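Local structure of mitochondrial enolase superfamily member 1 (Homo sapiens, 4A35) at residues L213-A226 / I242-W256. The protein catalyses the magnesium-dependent dehydration of L-fuconate to 2-keto-3-deoxy-L-fuconate, a step in the breakdown of L-fucose. Sequence-based numbering, arbitrary orientation.
Sequences LKDGWTRFKVKVGA and IGPEKTLMMDANQRW. With MG (magnesium ion), chain B.
I242 CG2, anti to the carbonyl carbon, lies over one face of the F220 ring, 3.8 Å from its centroid, a CH-pi contact. K246 follows, its aliphatic CD resting 3.8 Å from L213 CD2 while NZ turns back to a salt bridge with E245. From T247 the chain runs parallel to strand 219-223: F220 N donates to T247 O, M249 N donates to F220 O at 2.8 Å, and the alternation continues to V224. These are neighbouring strands of the enolase-superfamily TIM barrel, joined by helix 228-242 in a beta-alpha-beta crossover. Side chains alternate between faces: L248 CD1 and M250 CG both meet V222 CG1, L248 and V222 packing on helix 228-242 and M250 on I276, whereas D251 shares the other face with K221 and K223. D251 OD2 binds magnesium at 2.2 Å, alongside E277 and E306, and also receives NZ of K223, the probable proton donor/acceptor, at 2.7 Å from above the carboxylate plane. OD1 accepts N253 N in an Asx turn, so the carboxylate is held at both oxygens, which limits its rotation. K221 NZ forms salt bridges with E277 and E387 and a hydrogen bond with Y191 OH. Further along, W256 CH2 packs 3.9 Å from V224 CG2.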
loop_
_atom_site.group_PDB
_atom_site.type_symbol
_atom_site.label_atom_id
_atom_site.label_comp_id
_atom_site.label_asym_id
_atom_site.label_seq_id
_atom_site.Cartn_x
_atom_site.Cartn_y
_atom_site.Cartn_z
ATOM N N LEU A 213 7.717 -35.503 11.260
ATOM C CA LEU A 213 7.664 -36.075 12.621
ATOM C C LEU A 213 8.990 -36.806 12.973
ATOM O O LEU A 213 9.544 -36.614 14.069
ATOM C CB LEU A 213 6.472 -37.024 12.759
ATOM C CG LEU A 213 5.095 -36.355 12.796
ATOM C CD1 LEU A 213 3.998 -37.375 12.539
ATOM C CD2 LEU A 213 4.874 -35.534 14.108
ATOM N N LYS A 214 9.506 -37.600 12.011
ATOM C CA LYS A 214 10.778 -38.339 12.141
ATOM C C LYS A 214 11.951 -37.343 12.380
ATOM O O LYS A 214 12.770 -37.576 13.285
ATOM C CB LYS A 214 10.987 -39.190 10.870
ATOM C CG LYS A 214 12.273 -39.992 10.801
ATOM C CD LYS A 214 12.449 -40.577 9.392
ATOM C CE LYS A 214 13.736 -41.372 9.263
ATOM N NZ LYS A 214 14.085 -41.649 7.841
ATOM N N ASP A 215 11.979 -36.210 11.626
ATOM C CA ASP A 215 13.006 -35.163 11.723
ATOM C C ASP A 215 12.928 -34.321 13.008
ATOM O O ASP A 215 13.789 -33.449 13.196
ATOM C CB ASP A 215 12.961 -34.222 10.493
ATOM C CG ASP A 215 13.312 -34.876 9.153
ATOM O OD1 ASP A 215 13.719 -36.049 9.153
ATOM O OD2 ASP A 215 13.108 -34.233 8.106
ATOM N N GLY A 216 11.908 -34.554 13.853
ATOM C CA GLY A 216 11.738 -33.845 15.117
ATOM C C GLY A 216 10.744 -32.692 15.145
ATOM O O GLY A 216 10.645 -32.008 16.167
ATOM N N TRP A 217 10.007 -32.429 14.041
ATOM C CA TRP A 217 9.019 -31.326 14.073
ATOM C C TRP A 217 7.802 -31.710 14.927
ATOM O O TRP A 217 7.346 -32.839 14.860
ATOM C CB TRP A 217 8.578 -30.910 12.651
ATOM C CG TRP A 217 9.712 -30.350 11.860
ATOM C CD1 TRP A 217 10.553 -31.029 11.017
ATOM C CD2 TRP A 217 10.249 -29.021 11.981
ATOM N NE1 TRP A 217 11.531 -30.175 10.539
ATOM C CE2 TRP A 217 11.354 -28.932 11.102
ATOM C CE3 TRP A 217 9.853 -27.877 12.695
ATOM C CZ2 TRP A 217 12.085 -27.740 10.934
ATOM C CZ3 TRP A 217 10.559 -26.692 12.517
ATOM C CH2 TRP A 217 11.676 -26.635 11.675
ATOM N N THR A 218 7.270 -30.750 15.713
ATOM C CA THR A 218 6.115 -30.991 16.585
ATOM C C THR A 218 5.064 -29.878 16.436
ATOM O O THR A 218 4.039 -29.936 17.095
ATOM C CB THR A 218 6.563 -31.116 18.069
ATOM O OG1 THR A 218 7.117 -29.865 18.496
ATOM C CG2 THR A 218 7.522 -32.297 18.326
ATOM N N ARG A 219 5.329 -28.831 15.579
ATOM C CA ARG A 219 4.446 -27.688 15.339
ATOM C C ARG A 219 4.277 -27.533 13.818
ATOM O O ARG A 219 5.270 -27.513 13.088
ATOM C CB ARG A 219 5.034 -26.427 15.974
ATOM C CG ARG A 219 5.444 -26.627 17.433
ATOM C CD ARG A 219 6.122 -25.375 17.970
ATOM N NE ARG A 219 6.714 -25.703 19.272
ATOM C CZ ARG A 219 7.999 -25.977 19.470
ATOM N NH1 ARG A 219 8.873 -25.868 18.473
ATOM N NH2 ARG A 219 8.429 -26.329 20.680
ATOM N N PHE A 220 3.036 -27.543 13.351
ATOM C CA PHE A 220 2.695 -27.633 11.941
ATOM C C PHE A 220 1.670 -26.628 11.468
ATOM O O PHE A 220 0.629 -26.446 12.094
ATOM C CB PHE A 220 2.109 -29.065 11.678
ATOM C CG PHE A 220 3.109 -30.188 11.810
ATOM C CD1 PHE A 220 3.437 -30.715 13.065
ATOM C CD2 PHE A 220 3.677 -30.764 10.683
ATOM C CE1 PHE A 220 4.352 -31.766 13.185
ATOM C CE2 PHE A 220 4.623 -31.790 10.807
ATOM C CZ PHE A 220 4.924 -32.312 12.056
ATOM N N LYS A 221 1.946 -26.024 10.289
ATOM C CA LYS A 221 0.974 -25.137 9.685
ATOM C C LYS A 221 0.334 -25.848 8.516
ATOM O O LYS A 221 0.958 -26.702 7.876
ATOM C CB LYS A 221 1.581 -23.777 9.246
ATOM C CG LYS A 221 0.493 -22.750 8.897
ATOM C CD LYS A 221 0.866 -21.307 9.261
ATOM C CE LYS A 221 1.646 -20.762 8.114
ATOM N NZ LYS A 221 2.194 -19.415 8.430
ATOM N N VAL A 222 -0.919 -25.486 8.231
ATOM C CA VAL A 222 -1.667 -26.008 7.081
ATOM C C VAL A 222 -2.404 -24.851 6.397
ATOM O O VAL A 222 -3.034 -24.024 7.063
ATOM C CB VAL A 222 -2.642 -27.166 7.505
ATOM C CG1 VAL A 222 -3.650 -26.683 8.562
ATOM C CG2 VAL A 222 -3.385 -27.742 6.305
ATOM N N LYS A 223 -2.337 -24.805 5.063
ATOM C CA LYS A 223 -3.071 -23.812 4.285
ATOM C C LYS A 223 -4.499 -24.266 4.114
ATOM O O LYS A 223 -4.760 -25.447 3.811
ATOM C CB LYS A 223 -2.440 -23.607 2.888
ATOM C CG LYS A 223 -1.002 -23.122 2.895
ATOM C CD LYS A 223 -0.871 -21.740 3.574
ATOM C CE LYS A 223 0.586 -21.503 3.888
ATOM N NZ LYS A 223 0.916 -20.055 3.940
ATOM N N VAL A 224 -5.409 -23.302 4.213
ATOM C CA VAL A 224 -6.863 -23.496 4.074
ATOM C C VAL A 224 -7.470 -22.345 3.269
ATOM O O VAL A 224 -6.763 -21.363 2.959
ATOM C CB VAL A 224 -7.552 -23.613 5.488
ATOM C CG1 VAL A 224 -6.983 -24.800 6.310
ATOM C CG2 VAL A 224 -7.468 -22.287 6.270
ATOM N N GLY A 225 -8.769 -22.447 2.973
ATOM C CA GLY A 225 -9.532 -21.336 2.422
ATOM C C GLY A 225 -10.010 -21.305 0.992
ATOM O O GLY A 225 -10.672 -20.339 0.626
ATOM N N ALA A 226 -9.663 -22.308 0.166
ATOM C CA ALA A 226 -10.138 -22.351 -1.225
ATOM C C ALA A 226 -11.326 -23.285 -1.330
ATOM O O ALA A 226 -12.249 -23.040 -2.117
ATOM C CB ALA A 226 -9.013 -22.826 -2.158
ATOM N N ILE A 242 -0.084 -36.310 13.458
ATOM C CA ILE A 242 0.617 -35.585 14.527
ATOM C C ILE A 242 0.015 -35.809 15.938
ATOM O O ILE A 242 0.716 -35.582 16.924
ATOM C CB ILE A 242 0.780 -34.062 14.199
ATOM C CG1 ILE A 242 -0.527 -33.240 14.423
ATOM C CG2 ILE A 242 1.362 -33.869 12.772
ATOM C CD1 ILE A 242 -0.330 -31.675 14.383
ATOM N N GLY A 243 -1.237 -36.251 16.033
ATOM C CA GLY A 243 -1.864 -36.471 17.336
ATOM C C GLY A 243 -2.430 -35.198 17.974
ATOM O O GLY A 243 -2.159 -34.079 17.503
ATOM N N PRO A 244 -3.177 -35.325 19.099
ATOM C CA PRO A 244 -3.799 -34.133 19.732
ATOM C C PRO A 244 -2.859 -33.215 20.535
ATOM O O PRO A 244 -3.198 -32.053 20.726
ATOM C CB PRO A 244 -4.830 -34.762 20.694
ATOM C CG PRO A 244 -4.210 -36.097 21.076
ATOM C CD PRO A 244 -3.594 -36.577 19.780
ATOM N N GLU A 245 -1.748 -33.717 21.066
ATOM C CA GLU A 245 -0.848 -32.898 21.885
ATOM C C GLU A 245 0.046 -31.954 21.032
ATOM O O GLU A 245 0.655 -31.039 21.611
ATOM C CB GLU A 245 0.029 -33.776 22.810
ATOM C CG GLU A 245 1.300 -34.350 22.185
ATOM C CD GLU A 245 1.203 -35.512 21.206
ATOM O OE1 GLU A 245 0.078 -35.974 20.894
ATOM O OE2 GLU A 245 2.279 -35.969 20.757
ATOM N N LYS A 246 0.156 -32.191 19.696
ATOM C CA LYS A 246 1.022 -31.365 18.813
ATOM C C LYS A 246 0.260 -30.117 18.269
ATOM O O LYS A 246 -0.970 -30.111 18.159
ATOM C CB LYS A 246 1.653 -32.229 17.695
ATOM C CG LYS A 246 2.676 -33.211 18.270
ATOM C CD LYS A 246 3.560 -33.927 17.251
ATOM C CE LYS A 246 4.395 -34.986 17.943
ATOM N NZ LYS A 246 3.559 -36.146 18.413
ATOM N N THR A 247 1.013 -29.016 17.992
ATOM C CA THR A 247 0.473 -27.756 17.570
ATOM C C THR A 247 0.158 -27.745 16.085
ATOM O O THR A 247 1.001 -28.060 15.247
ATOM C CB THR A 247 1.435 -26.581 17.901
ATOM O OG1 THR A 247 1.756 -26.631 19.295
ATOM C CG2 THR A 247 0.836 -25.207 17.558
ATOM N N LEU A 248 -1.073 -27.382 15.798
ATOM C CA LEU A 248 -1.555 -27.178 14.432
ATOM C C LEU A 248 -1.990 -25.714 14.244
ATOM O O LEU A 248 -2.789 -25.215 15.034
ATOM C CB LEU A 248 -2.729 -28.135 14.125
ATOM C CG LEU A 248 -3.344 -28.002 12.709
ATOM C CD1 LEU A 248 -2.300 -28.382 11.612
ATOM C CD2 LEU A 248 -4.654 -28.864 12.603
ATOM N N MET A 249 -1.490 -25.038 13.185
ATOM C CA MET A 249 -1.894 -23.679 12.830
ATOM C C MET A 249 -2.514 -23.695 11.435
ATOM O O MET A 249 -2.033 -24.421 10.569
ATOM C CB MET A 249 -0.713 -22.680 12.866
ATOM C CG MET A 249 -0.028 -22.656 14.179
ATOM S SD MET A 249 1.504 -23.663 14.117
ATOM C CE MET A 249 2.493 -22.577 15.051
ATOM N N MET A 250 -3.532 -22.891 11.220
ATOM C CA MET A 250 -4.180 -22.755 9.893
ATOM C C MET A 250 -3.882 -21.383 9.287
ATOM O O MET A 250 -3.778 -20.383 10.029
ATOM C CB MET A 250 -5.689 -22.998 9.998
ATOM C CG MET A 250 -6.008 -24.455 10.402
ATOM S SD MET A 250 -7.768 -24.541 10.761
ATOM C CE MET A 250 -7.952 -26.280 11.305
ATOM N N ASP A 251 -3.856 -21.311 7.945
ATOM C CA ASP A 251 -3.514 -20.069 7.249
ATOM C C ASP A 251 -4.413 -19.936 6.022
ATOM O O ASP A 251 -4.369 -20.787 5.132
ATOM C CB ASP A 251 -2.012 -20.100 6.861
ATOM C CG ASP A 251 -1.514 -18.794 6.230
ATOM O OD1 ASP A 251 -2.354 -17.916 5.928
ATOM O OD2 ASP A 251 -0.289 -18.674 5.984
ATOM N N ALA A 252 -5.305 -18.943 6.034
ATOM C CA ALA A 252 -6.275 -18.726 4.954
ATOM C C ALA A 252 -5.755 -17.758 3.897
ATOM O O ALA A 252 -6.488 -17.547 2.923
ATOM C CB ALA A 252 -7.594 -18.207 5.519
ATOM N N ASN A 253 -4.550 -17.133 4.096
ATOM C CA ASN A 253 -3.989 -16.199 3.067
ATOM C C ASN A 253 -5.045 -15.207 2.503
ATOM O O ASN A 253 -5.134 -14.977 1.257
ATOM C CB ASN A 253 -3.371 -17.013 1.890
ATOM C CG ASN A 253 -2.107 -17.720 2.318
ATOM O OD1 ASN A 253 -2.147 -18.890 2.691
ATOM N ND2 ASN A 253 -1.013 -16.976 2.462
ATOM N N GLN A 254 -5.832 -14.568 3.443
ATOM C CA GLN A 254 -6.745 -13.446 3.141
ATOM C C GLN A 254 -7.979 -13.831 2.335
ATOM O O GLN A 254 -8.644 -12.949 1.816
ATOM C CB GLN A 254 -5.982 -12.309 2.355
ATOM C CG GLN A 254 -4.597 -11.994 2.940
ATOM C CD GLN A 254 -3.679 -11.274 1.955
ATOM O OE1 GLN A 254 -4.013 -11.059 0.779
ATOM N NE2 GLN A 254 -2.464 -10.941 2.402
ATOM N N ARG A 255 -8.310 -15.132 2.213
ATOM C CA ARG A 255 -9.374 -15.525 1.316
ATOM C C ARG A 255 -10.767 -15.005 1.636
ATOM O O ARG A 255 -11.562 -14.829 0.707
ATOM C CB ARG A 255 -9.465 -17.081 1.219
ATOM C CG ARG A 255 -8.265 -17.621 0.414
ATOM C CD ARG A 255 -8.436 -17.288 -1.088
ATOM N NE ARG A 255 -9.571 -18.020 -1.657
ATOM C CZ ARG A 255 -9.895 -18.035 -2.946
ATOM N NH1 ARG A 255 -9.189 -17.330 -3.826
ATOM N NH2 ARG A 255 -10.938 -18.750 -3.369
ATOM N N TRP A 256 -11.078 -14.838 2.923
ATOM C CA TRP A 256 -12.466 -14.660 3.317
ATOM C C TRP A 256 -12.923 -13.261 3.622
ATOM O O TRP A 256 -12.107 -12.396 3.964
ATOM C CB TRP A 256 -12.724 -15.539 4.583
ATOM C CG TRP A 256 -12.330 -16.999 4.457
ATOM C CD1 TRP A 256 -12.634 -17.851 3.429
ATOM C CD2 TRP A 256 -11.635 -17.795 5.445
ATOM N NE1 TRP A 256 -12.126 -19.118 3.694
ATOM C CE2 TRP A 256 -11.580 -19.124 4.957
ATOM C CE3 TRP A 256 -11.082 -17.519 6.714
ATOM C CZ2 TRP A 256 -10.947 -20.161 5.671
ATOM C CZ3 TRP A 256 -10.569 -18.568 7.470
ATOM C CH2 TRP A 256 -10.458 -19.866 6.932
HETATM MG MG MG B . 0.872 -16.842 6.019
HETATM O O HOH W 1 3.560 -29.114 19.581
HETATM O O HOH W 2 4.019 -25.038 20.641
HETATM O O HOH W 3 2.565 -17.831 5.932
HETATM O O HOH W 4 -4.081 -20.625 2.079
HETATM O O HOH W 5 -12.707 -19.519 -0.755
HETATM O O HOH W 6 -0.769 -15.949 5.471
HETATM O O HOH W 7 1.446 -17.119 3.691
#